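Local coordinates for protein fatty acyl CoA synthetase FADD13 (FATTY-ACYL-CoA SYNTHETASE) (PDB 3R44) that is a fatty acyl CoA synthetase of the ANL superfamily of AMP-binding enzymes, with a large N-terminal part and a small C-terminal domain, at residues V431-G434 with E440-V443. Sequence-based numbering, arbitrary orientation.
Sequences VIIG and EVAV
Val441 turns its side chain from strand 438-448 onto Ile432 of helix 425-432 and Ile433 in the turn that follows, a helix-on-sheet contact within the C-terminal domain of this AMP-binding enzyme. The helix runs through a short connection into the strand, an outermost strand of a three-stranded mixed sheet. The side-chain pairs Ile432–Val441 and Ile433–Val441 are apolar, and 181 Å² is buried in all. No hydrogen bond crosses between 431-434 and 440-443.

Closest distances are alike throughout, and burial separates the tight part from the loose one. Ile432 is buried; Ile471 and Cys475 of helix 468-478 and Ala457 of strand 454-461 also touch it, so that it packs from its own helix against helix 468-478 and the sheet. Its side chain crosses that of Val441 at about a right angle, with CG2 of Ile432 3.9 Å from CG2 of Val441 and 4.0 Å from its CB. A chi1 of -60° puts CG1 of Ile432 beside the backbone N and CG2 anti to it, and CG2 is the branch that meets the valine.

The other methyl of Val441 serves the solvent side, where Ile433 is exposed. A chi1 of 59° sets CG1 between backbone N and carbonyl carbon, where it reaches the backbone N of Ile433 at 3.9 Å and the CB of that residue at 4.2 Å. CB of Glu440 points away from 431-434. Its OE1 forms a salt bridge with NH2 of Arg496. Ile433 meets main chain there: its CD1 rests 3.9 Å from Glu440 CA and 4.1 Å from Glu440 N.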
loop_
_atom_site.group_PDB
_atom_site.type_symbol
_atom_site.label_atom_id
_atom_site.label_comp_id
_atom_site.label_asym_id
_atom_site.label_seq_id
_atom_site.Cartn_x
_atom_site.Cartn_y
_atom_site.Cartn_z
ATOM N N VAL A 431 -0.421 21.187 19.806
ATOM C CA VAL A 431 -0.512 22.376 20.660
ATOM C C VAL A 431 -1.569 22.171 21.764
ATOM O O VAL A 431 -1.327 22.412 22.952
ATOM C CB VAL A 431 -0.822 23.620 19.795
ATOM C CG1 VAL A 431 -1.161 24.821 20.669
ATOM C CG2 VAL A 431 0.400 23.933 18.894
ATOM N N ILE A 432 -2.743 21.713 21.342
ATOM C CA ILE A 432 -3.843 21.489 22.242
ATOM C C ILE A 432 -3.607 20.389 23.259
ATOM O O ILE A 432 -4.071 20.512 24.392
ATOM C CB ILE A 432 -5.169 21.196 21.432
ATOM C CG1 ILE A 432 -5.490 22.393 20.547
ATOM C CG2 ILE A 432 -6.316 20.856 22.397
ATOM C CD1 ILE A 432 -6.739 22.234 19.671
ATOM N N ILE A 433 -2.896 19.329 22.892
ATOM C CA ILE A 433 -2.581 18.247 23.848
ATOM C C ILE A 433 -1.801 18.807 25.034
ATOM O O ILE A 433 -1.868 18.252 26.130
ATOM C CB ILE A 433 -1.822 17.054 23.188
ATOM C CG1 ILE A 433 -1.819 15.791 24.098
ATOM C CG2 ILE A 433 -0.393 17.458 22.830
ATOM C CD1 ILE A 433 -3.200 15.186 24.346
ATOM N N GLY A 434 -1.099 19.920 24.824
ATOM C CA GLY A 434 -0.413 20.637 25.900
ATOM C C GLY A 434 -1.240 21.383 26.933
ATOM O O GLY A 434 -0.742 21.655 28.048
ATOM N N GLU A 440 -6.964 14.130 25.489
ATOM C CA GLU A 440 -6.828 13.680 24.120
ATOM C C GLU A 440 -7.392 14.746 23.189
ATOM O O GLU A 440 -8.307 15.499 23.561
ATOM C CB GLU A 440 -7.593 12.365 23.835
ATOM C CG GLU A 440 -7.261 11.102 24.649
ATOM C CD GLU A 440 -8.417 10.097 24.570
ATOM O OE1 GLU A 440 -8.611 9.475 23.507
ATOM O OE2 GLU A 440 -9.142 9.954 25.566
ATOM N N VAL A 441 -6.855 14.785 21.973
ATOM C CA VAL A 441 -7.363 15.705 20.920
ATOM C C VAL A 441 -7.200 15.094 19.544
ATOM O O VAL A 441 -6.179 14.455 19.248
ATOM C CB VAL A 441 -6.687 17.118 20.969
ATOM C CG1 VAL A 441 -5.215 17.019 20.797
ATOM C CG2 VAL A 441 -7.281 18.056 19.896
ATOM N N ALA A 442 -8.210 15.238 18.710
ATOM C CA ALA A 442 -8.107 14.867 17.300
ATOM C C ALA A 442 -8.692 15.997 16.540
ATOM O O ALA A 442 -9.776 16.455 16.890
ATOM C CB ALA A 442 -8.913 13.634 17.029
ATOM N N VAL A 443 -8.056 16.387 15.425
ATOM C CA VAL A 443 -8.531 17.479 14.570
ATOM C C VAL A 443 -8.925 16.912 13.206
ATOM O O VAL A 443 -8.172 16.102 12.623
ATOM C CB VAL A 443 -7.483 18.609 14.426
ATOM C CG1 VAL A 443 -7.874 19.642 13.306
ATOM C CG2 VAL A 443 -7.278 19.326 15.787
#